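Local coordinates for PixA inclusion body protein (Burkholderia cenocepacia, PDB 4LZK) that is of unknown function but belongs to the PixA family of inclusion body proteins, and adopts a fold built of two facing beta sheets, at residues N29-S34 with F162-R167; Q18-L23 with L74-G79. One frame throughout, in Å; residues are numbered along the deposited sequence.

Contact 1. Residues N29-S34 with F162-R167; sequences NYIKRS and FALYTR
Ile31 and Lys32, on one turn of helix 29-34, face Leu164 and Thr166 of strand 162-167, the axes of the two segments running nearly at right angles (93°) and passing 10.5 Å apart. Leu164 and Thr166, two residues apart, point their side chains from the same face of the strand toward the helix. At the buried end the CD1 methyl of Leu164 lies 3.7 Å from CG2 of Ile31 and 3.9 Å from its CB, so that one leucine branch lies at a slant against the CG2 methyl and the branch point; two hydrocarbon side chains suit this buried spot. CG of Leu164 opposite the backbone N (chi1 -159°) and beside the carbonyl carbon is the setting from which CD1 meets Ile31. Phe178 of strand 172-186, which pairs with strand 154-167, touches both Ile31 and Leu164. The contact thus seats the short helix, which directly follows strand 19-26, on the end of the sheet that contains strands 154-167 and 172-186. Farther along the strand, toward the margin, Lys32 serves as a long amphipathic arm: its methylene CD meets CG2 of Thr166 at 3.5 Å, while the bend at chi3 (-47°) turns the chain before NZ. Lys32 NZ forms a salt bridge with Asp95 OD1 and a weak hydrogen bond, 3.4 Å, to Asn29 OD1. Threonine suits this partly exposed place, since its methyl can meet the lysine's aliphatic stem while the ammonium pairs with Asp95.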
ATOM      1  N   ASN C  29     -19.754  -0.734 -13.087  1.00 19.81           N
ATOM      2  CA  ASN C  29     -19.427  -0.355 -14.474  1.00 19.28           C
ATOM      3  C   ASN C  29     -18.320  -1.209 -15.072  1.00 19.58           C
ATOM      4  O   ASN C  29     -18.365  -1.594 -16.235  1.00 18.53           O
ATOM      5  CB  ASN C  29     -19.098   1.112 -14.564  1.00 22.28           C
ATOM      6  CG  ASN C  29     -20.355   1.986 -14.404  1.00 29.03           C
ATOM      7  OD1 ASN C  29     -21.466   1.522 -14.642  1.00 28.04           O
ATOM      8  ND2 ASN C  29     -20.175   3.231 -13.978  1.00 32.70           N
ATOM      9  N   TYR C  30     -17.320  -1.511 -14.286  1.00 17.13           N
ATOM     10  CA  TYR C  30     -16.270  -2.367 -14.723  1.00 22.09           C
ATOM     11  C   TYR C  30     -16.781  -3.783 -15.026  1.00 23.10           C
ATOM     12  O   TYR C  30     -16.421  -4.398 -16.082  1.00 22.41           O
ATOM     13  CB  TYR C  30     -15.165  -2.418 -13.679  1.00 26.63           C
ATOM     14  CG  TYR C  30     -14.091  -3.353 -14.136  1.00 38.32           C
ATOM     15  CD1 TYR C  30     -13.602  -3.252 -15.436  1.00 43.49           C
ATOM     16  CD2 TYR C  30     -13.617  -4.388 -13.331  1.00 42.71           C
ATOM     17  CE1 TYR C  30     -12.658  -4.126 -15.906  1.00 51.01           C
ATOM     18  CE2 TYR C  30     -12.660  -5.257 -13.795  1.00 51.69           C
ATOM     19  CZ  TYR C  30     -12.176  -5.116 -15.087  1.00 57.49           C
ATOM     20  OH  TYR C  30     -11.214  -5.962 -15.601  1.00 71.87           O
ATOM     21  N   ILE C  31     -17.627  -4.319 -14.139  1.00 19.39           N
ATOM     22  CA  ILE C  31     -18.200  -5.636 -14.345  1.00 21.77           C
ATOM     23  C   ILE C  31     -19.003  -5.710 -15.641  1.00 19.16           C
ATOM     24  O   ILE C  31     -18.905  -6.649 -16.428  1.00 20.66           O
ATOM     25  CB  ILE C  31     -19.218  -6.000 -13.207  1.00 22.20           C
ATOM     26  CG1 ILE C  31     -18.572  -5.938 -11.825  1.00 28.34           C
ATOM     27  CG2 ILE C  31     -19.768  -7.375 -13.393  1.00 22.02           C
ATOM     28  CD1 ILE C  31     -17.270  -6.527 -11.807  1.00 28.11           C
ATOM     29  N   LYS C  32     -19.834  -4.731 -15.835  1.00 18.18           N
ATOM     30  CA  LYS C  32     -20.733  -4.733 -16.980  1.00 20.35           C
ATOM     31  C   LYS C  32     -19.927  -4.684 -18.287  1.00 23.90           C
ATOM     32  O   LYS C  32     -20.304  -5.346 -19.262  1.00 24.79           O
ATOM     33  CB  LYS C  32     -21.717  -3.527 -16.900  1.00 21.41           C
ATOM     34  CG  LYS C  32     -22.881  -3.785 -15.980  1.00 23.44           C
ATOM     35  CD  LYS C  32     -23.943  -2.657 -15.961  1.00 25.79           C
ATOM     36  CE  LYS C  32     -23.314  -1.309 -15.830  1.00 26.00           C
ATOM     37  NZ  LYS C  32     -24.289  -0.168 -15.633  1.00 31.55           N
ATOM     38  N   ARG C  33     -18.837  -3.925 -18.302  1.00 23.99           N
ATOM     39  CA  ARG C  33     -17.937  -3.893 -19.469  1.00 26.70           C
ATOM     40  C   ARG C  33     -17.157  -5.202 -19.653  1.00 26.36           C
ATOM     41  O   ARG C  33     -16.940  -5.666 -20.760  1.00 25.28           O
ATOM     42  CB  ARG C  33     -16.903  -2.751 -19.369  1.00 27.36           C
ATOM     43  CG  ARG C  33     -17.478  -1.352 -19.544  1.00 32.29           C
ATOM     44  CD  ARG C  33     -16.368  -0.318 -19.650  1.00 33.17           C
ATOM     45  NE  ARG C  33     -15.591  -0.284 -18.423  1.00 37.68           N
ATOM     46  CZ  ARG C  33     -15.810   0.510 -17.379  1.00 36.56           C
ATOM     47  NH1 ARG C  33     -16.841   1.363 -17.375  1.00 37.29           N
ATOM     48  NH2 ARG C  33     -14.995   0.430 -16.340  1.00 32.75           N
ATOM     49  N   SER C  34     -16.682  -5.772 -18.580  1.00 21.30           N
ATOM     50  CA  SER C  34     -15.830  -6.964 -18.733  1.00 24.02           C
ATOM     51  C   SER C  34     -16.611  -8.294 -18.767  1.00 22.74           C
ATOM     52  O   SER C  34     -16.040  -9.299 -19.177  1.00 21.91           O
ATOM     53  CB  SER C  34     -14.728  -6.978 -17.664  1.00 23.95           C
ATOM     54  OG  SER C  34     -15.341  -7.054 -16.397  1.00 29.15           O
ATOM     55  N   PHE C 162     -23.342 -12.218  -5.472  1.00 15.61           N
ATOM     56  CA  PHE C 162     -24.193 -11.058  -5.473  1.00 13.59           C
ATOM     57  C   PHE C 162     -24.917 -10.914  -6.785  1.00 14.10           C
ATOM     58  O   PHE C 162     -24.493 -11.379  -7.833  1.00 15.77           O
ATOM     59  CB  PHE C 162     -23.403  -9.788  -5.168  1.00 13.54           C
ATOM     60  CG  PHE C 162     -22.450  -9.341  -6.267  1.00 12.33           C
ATOM     61  CD1 PHE C 162     -21.120  -9.807  -6.316  1.00 12.57           C
ATOM     62  CD2 PHE C 162     -22.814  -8.368  -7.193  1.00 11.51           C
ATOM     63  CE1 PHE C 162     -20.263  -9.370  -7.270  1.00 12.32           C
ATOM     64  CE2 PHE C 162     -21.919  -7.955  -8.167  1.00 11.06           C
ATOM     65  CZ  PHE C 162     -20.658  -8.436  -8.190  1.00 12.22           C
ATOM     66  N   ALA C 163     -26.069 -10.261  -6.707  1.00 13.83           N
ATOM     67  CA  ALA C 163     -26.839  -9.947  -7.930  1.00 15.27           C
ATOM     68  C   ALA C 163     -26.526  -8.534  -8.314  1.00 17.91           C
ATOM     69  O   ALA C 163     -26.487  -7.632  -7.459  1.00 19.11           O
ATOM     70  CB  ALA C 163     -28.333 -10.092  -7.673  1.00 16.74           C
ATOM     71  N   LEU C 164     -26.247  -8.319  -9.594  1.00 16.76           N
ATOM     72  CA  LEU C 164     -26.055  -6.996 -10.117  1.00 16.14           C
ATOM     73  C   LEU C 164     -27.353  -6.562 -10.871  1.00 19.05           C
ATOM     74  O   LEU C 164     -27.772  -7.192 -11.875  1.00 16.11           O
ATOM     75  CB  LEU C 164     -24.841  -7.014 -11.014  1.00 17.41           C
ATOM     76  CG  LEU C 164     -24.157  -5.717 -11.285  1.00 19.22           C
ATOM     77  CD1 LEU C 164     -22.915  -5.928 -12.063  1.00 20.73           C
ATOM     78  CD2 LEU C 164     -25.024  -4.758 -12.027  1.00 21.02           C
ATOM     79  N   TYR C 165     -27.977  -5.499 -10.388  1.00 19.35           N
ATOM     80  CA  TYR C 165     -29.209  -4.995 -11.053  1.00 25.16           C
ATOM     81  C   TYR C 165     -28.881  -3.704 -11.744  1.00 27.95           C
ATOM     82  O   TYR C 165     -28.031  -2.933 -11.244  1.00 27.07           O
ATOM     83  CB  TYR C 165     -30.346  -4.785 -10.060  1.00 22.97           C
ATOM     84  CG  TYR C 165     -30.913  -6.013  -9.528  1.00 25.16           C
ATOM     85  CD1 TYR C 165     -31.920  -6.713 -10.192  1.00 25.21           C
ATOM     86  CD2 TYR C 165     -30.425  -6.536  -8.344  1.00 27.03           C
ATOM     87  CE1 TYR C 165     -32.424  -7.880  -9.673  1.00 28.71           C
ATOM     88  CE2 TYR C 165     -30.920  -7.663  -7.827  1.00 27.93           C
ATOM     89  CZ  TYR C 165     -31.893  -8.362  -8.507  1.00 27.41           C
ATOM     90  OH  TYR C 165     -32.323  -9.523  -7.940  1.00 33.56           O
ATOM     91  N   THR C 166     -29.461  -3.451 -12.930  1.00 27.38           N
ATOM     92  CA  THR C 166     -29.243  -2.137 -13.474  1.00 29.25           C
ATOM     93  C   THR C 166     -30.505  -1.299 -13.323  1.00 27.34           C
ATOM     94  O   THR C 166     -31.592  -1.827 -13.200  1.00 32.42           O
ATOM     95  CB  THR C 166     -28.821  -2.100 -14.973  1.00 36.22           C
ATOM     96  OG1 THR C 166     -29.666  -2.966 -15.750  1.00 34.62           O
ATOM     97  CG2 THR C 166     -27.362  -2.462 -15.123  1.00 39.98           C
ATOM     98  N   ARG C 167     -30.305   0.001 -13.327  1.00 30.21           N
ATOM     99  CA  ARG C 167     -31.405   0.996 -13.218  1.00 37.90           C
ATOM    100  C   ARG C 167     -31.759   1.380 -14.602  1.00 33.79           C
ATOM    101  O   ARG C 167     -30.913   1.919 -15.321  1.00 36.96           O
ATOM    102  CB  ARG C 167     -30.941   2.298 -12.525  1.00 41.97           C
ATOM    103  CG  ARG C 167     -32.065   3.328 -12.395  1.00 43.86           C
ATOM    104  CD  ARG C 167     -31.587   4.754 -12.192  1.00 43.70           C
ATOM    105  NE  ARG C 167     -32.697   5.651 -11.835  1.00 46.57           N
ATOM    106  CZ  ARG C 167     -33.046   5.977 -10.586  1.00 51.63           C
ATOM    107  NH1 ARG C 167     -32.323   5.521  -9.554  1.00 50.38           N
ATOM    108  NH2 ARG C 167     -34.083   6.801 -10.362  1.00 50.47           N
TER

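Contact 2. Residues Q18-L23 with L74-G79; sequences QSIQIL and LKLNVG
Ile20 packs against Leu76, and beside them Ile22 meets Leu74; of the four, Ile20 gives up the most surface to the contact, followed by Leu74. CD1 of Ile20 is pressed against CD1 of Leu76 at 3.4 Å, tighter than usual for two carbons, and lies 4.0 Å from Leu76 CB. Leu76 has its CG between the backbone N and the carbonyl carbon (chi1 81°), a setting uncommon for leucine that accompanies the contact of its CD1 with Ile20, and the two side chains pass each other at a slant. Leu74 sends CD2 tip to tip toward CD1 of Ile22, 3.9 Å away. The nearest CA atoms, those of Ile22 and Leu74, are 9.8 Å apart, too far for strand pairing: strand 19-26 belongs to one sheet and strand 72-76 to the other, and the four aliphatic residues fill the space between the layers of a beta sandwich. On each strand the inward residues are two apart, as an extended chain requires. Isoleucine favours the extended backbone of strand 19-26, and its CG1-CD1 branch reaches into the gap, where the leucine methyls meet it. Asn57 of strand 53-57 touches Ile20, Ile22 and Leu74, whereas Ala184 and Ala186 of strand 172-186 lie against Leu74 and Leu76 respectively.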
ATOM      1  N   GLN C  18     -14.579  -8.722  19.430  1.00 23.06           N
ATOM      2  CA  GLN C  18     -14.915  -7.509  18.647  1.00 22.85           C
ATOM      3  C   GLN C  18     -16.058  -7.799  17.652  1.00 23.01           C
ATOM      4  O   GLN C  18     -16.411  -8.964  17.387  1.00 22.00           O
ATOM      5  CB  GLN C  18     -13.653  -7.021  17.912  1.00 24.88           C
ATOM      6  CG  GLN C  18     -12.432  -6.765  18.791  1.00 29.45           C
ATOM      7  CD  GLN C  18     -12.670  -5.628  19.792  1.00 29.31           C
ATOM      8  OE1 GLN C  18     -13.109  -4.580  19.426  1.00 32.28           O
ATOM      9  NE2 GLN C  18     -12.400  -5.871  21.053  1.00 33.08           N
ATOM     10  N   SER C  19     -16.730  -6.749  17.194  1.00 22.84           N
ATOM     11  CA  SER C  19     -17.729  -6.813  16.130  1.00 22.24           C
ATOM     12  C   SER C  19     -17.254  -5.922  14.984  1.00 20.59           C
ATOM     13  O   SER C  19     -17.233  -4.719  15.122  1.00 23.34           O
ATOM     14  CB  SER C  19     -19.031  -6.263  16.597  1.00 25.97           C
ATOM     15  OG  SER C  19     -19.361  -6.922  17.774  1.00 35.44           O
ATOM     16  N   ILE C  20     -16.856  -6.543  13.895  1.00 16.79           N
ATOM     17  CA  ILE C  20     -16.197  -5.901  12.798  1.00 15.61           C
ATOM     18  C   ILE C  20     -17.215  -5.732  11.667  1.00 16.20           C
ATOM     19  O   ILE C  20     -17.916  -6.623  11.324  1.00 14.33           O
ATOM     20  CB  ILE C  20     -15.098  -6.814  12.293  1.00 15.65           C
ATOM     21  CG1 ILE C  20     -14.128  -7.091  13.446  1.00 19.68           C
ATOM     22  CG2 ILE C  20     -14.390  -6.129  11.146  1.00 15.70           C
ATOM     23  CD1 ILE C  20     -13.301  -8.342  13.139  1.00 23.02           C
ATOM     24  N   GLN C  21     -17.335  -4.538  11.164  1.00 15.29           N
ATOM     25  CA  GLN C  21     -18.166  -4.319  10.038  1.00 16.02           C
ATOM     26  C   GLN C  21     -17.347  -4.342   8.765  1.00 13.79           C
ATOM     27  O   GLN C  21     -16.292  -3.682   8.660  1.00 12.08           O
ATOM     28  CB  GLN C  21     -18.830  -2.933  10.185  1.00 18.42           C
ATOM     29  CG  GLN C  21     -19.703  -2.687  11.408  1.00 21.72           C
ATOM     30  CD  GLN C  21     -19.859  -1.166  11.645  1.00 27.64           C
ATOM     31  OE1 GLN C  21     -18.854  -0.444  11.904  1.00 34.13           O
ATOM     32  NE2 GLN C  21     -21.055  -0.698  11.605  1.00 26.83           N
ATOM     33  N   ILE C  22     -17.873  -5.024   7.735  1.00 12.52           N
ATOM     34  CA  ILE C  22     -17.133  -5.143   6.541  1.00 12.30           C
ATOM     35  C   ILE C  22     -18.021  -4.629   5.406  1.00 11.10           C
ATOM     36  O   ILE C  22     -19.148  -5.004   5.376  1.00 10.67           O
ATOM     37  CB  ILE C  22     -16.669  -6.615   6.242  1.00 12.21           C
ATOM     38  CG1 ILE C  22     -15.788  -7.216   7.345  1.00 15.07           C
ATOM     39  CG2 ILE C  22     -15.992  -6.688   4.896  1.00 12.64           C
ATOM     40  CD1 ILE C  22     -15.639  -8.735   7.175  1.00 16.21           C
ATOM     41  N   LEU C  23     -17.487  -3.788   4.508  1.00 10.97           N
ATOM     42  CA  LEU C  23     -18.201  -3.289   3.350  1.00 11.02           C
ATOM     43  C   LEU C  23     -17.490  -3.678   2.074  1.00 11.23           C
ATOM     44  O   LEU C  23     -16.291  -3.320   1.822  1.00 11.04           O
ATOM     45  CB  LEU C  23     -18.457  -1.766   3.444  1.00 11.18           C
ATOM     46  CG  LEU C  23     -19.403  -1.188   2.379  1.00 10.87           C
ATOM     47  CD1 LEU C  23     -20.820  -1.716   2.589  1.00 12.35           C
ATOM     48  CD2 LEU C  23     -19.321   0.328   2.424  1.00 12.07           C
ATOM     49  N   LEU C  74      -8.143 -10.314   5.527  1.00 14.09           N
ATOM     50  CA  LEU C  74      -8.566  -9.960   6.882  1.00 14.76           C
ATOM     51  C   LEU C  74      -7.885 -10.886   7.883  1.00 15.19           C
ATOM     52  O   LEU C  74      -7.779 -12.092   7.664  1.00 15.63           O
ATOM     53  CB  LEU C  74     -10.063 -10.144   7.021  1.00 16.08           C
ATOM     54  CG  LEU C  74     -10.717  -9.749   8.302  1.00 17.63           C
ATOM     55  CD1 LEU C  74     -10.639  -8.262   8.644  1.00 18.29           C
ATOM     56  CD2 LEU C  74     -12.192 -10.225   8.301  1.00 18.03           C
ATOM     57  N   LYS C  75      -7.405 -10.315   8.956  1.00 15.60           N
ATOM     58  CA  LYS C  75      -6.845 -11.140  10.040  1.00 19.78           C
ATOM     59  C   LYS C  75      -7.491 -10.724  11.288  1.00 18.46           C
ATOM     60  O   LYS C  75      -7.453  -9.566  11.627  1.00 21.62           O
ATOM     61  CB  LYS C  75      -5.356 -10.961  10.171  1.00 24.18           C
ATOM     62  CG  LYS C  75      -4.613 -11.566   9.024  1.00 27.64           C
ATOM     63  CD  LYS C  75      -3.297 -10.911   8.885  1.00 35.93           C
ATOM     64  CE  LYS C  75      -2.268 -11.800   8.232  1.00 41.25           C
ATOM     65  NZ  LYS C  75      -1.575 -12.573   9.317  1.00 46.53           N
ATOM     66  N   LEU C  76      -8.090 -11.651  12.010  1.00 16.40           N
ATOM     67  CA  LEU C  76      -8.770 -11.256  13.219  1.00 16.88           C
ATOM     68  C   LEU C  76      -8.650 -12.337  14.349  1.00 16.59           C
ATOM     69  O   LEU C  76      -7.902 -13.279  14.206  1.00 15.88           O
ATOM     70  CB  LEU C  76     -10.212 -10.876  12.895  1.00 17.68           C
ATOM     71  CG  LEU C  76     -11.300 -11.960  12.721  1.00 21.61           C
ATOM     72  CD1 LEU C  76     -12.533 -11.429  11.955  1.00 24.42           C
ATOM     73  CD2 LEU C  76     -10.874 -13.225  12.105  1.00 23.42           C
ATOM     74  N   ASN C  77      -9.331 -12.132  15.448  1.00 18.82           N
ATOM     75  CA  ASN C  77      -9.281 -13.052  16.595  1.00 18.41           C
ATOM     76  C   ASN C  77     -10.418 -14.073  16.570  1.00 19.02           C
ATOM     77  O   ASN C  77     -11.563 -13.697  16.303  1.00 13.27           O
ATOM     78  CB  ASN C  77      -9.287 -12.287  17.929  1.00 20.78           C
ATOM     79  CG  ASN C  77      -8.378 -11.076  17.921  1.00 22.64           C
ATOM     80  OD1 ASN C  77      -7.188 -11.195  18.274  1.00 25.22           O
ATOM     81  ND2 ASN C  77      -8.940  -9.871  17.509  1.00 22.45           N
ATOM     82  N   VAL C  78     -10.121 -15.359  16.819  1.00 16.20           N
ATOM     83  CA  VAL C  78     -11.210 -16.267  17.132  1.00 17.42           C
ATOM     84  C   VAL C  78     -12.145 -15.624  18.172  1.00 15.35           C
ATOM     85  O   VAL C  78     -11.697 -15.122  19.206  1.00 15.77           O
ATOM     86  CB  VAL C  78     -10.668 -17.608  17.662  1.00 18.07           C
ATOM     87  CG1 VAL C  78     -11.791 -18.492  18.188  1.00 18.79           C
ATOM     88  CG2 VAL C  78      -9.866 -18.262  16.615  1.00 16.54           C
ATOM     89  N   GLY C  79     -13.430 -15.677  17.966  1.00 13.84           N
ATOM     90  CA  GLY C  79     -14.358 -14.955  18.797  1.00 13.49           C
ATOM     91  C   GLY C  79     -14.992 -13.721  18.160  1.00 13.98           C
ATOM     92  O   GLY C  79     -16.103 -13.375  18.495  1.00 12.05           O
TER

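The touching residues of contact 2 are all buried, and its close contacts, which join the two sheets, are all between aliphatic side chains, whereas contact 1 is only partly buried and grades from an isoleucine-leucine pair to a lysine stem and a threonine methyl at the margin. The centres of contact 1 and contact 2 are about 28 Å apart, on opposite sides of the chain's centre, and the two do not touch. They are nevertheless connected: strand 19-26 runs into helix 28-34, so consecutive elements supply the first segment of each contact, while strands 154-167 and 72-76, which supply the second, both pair with strand 172-186. Each also reaches the second subunit, where Gln21 and Asn29 of this chain meet Asn29 and Gln21 of the neighbour.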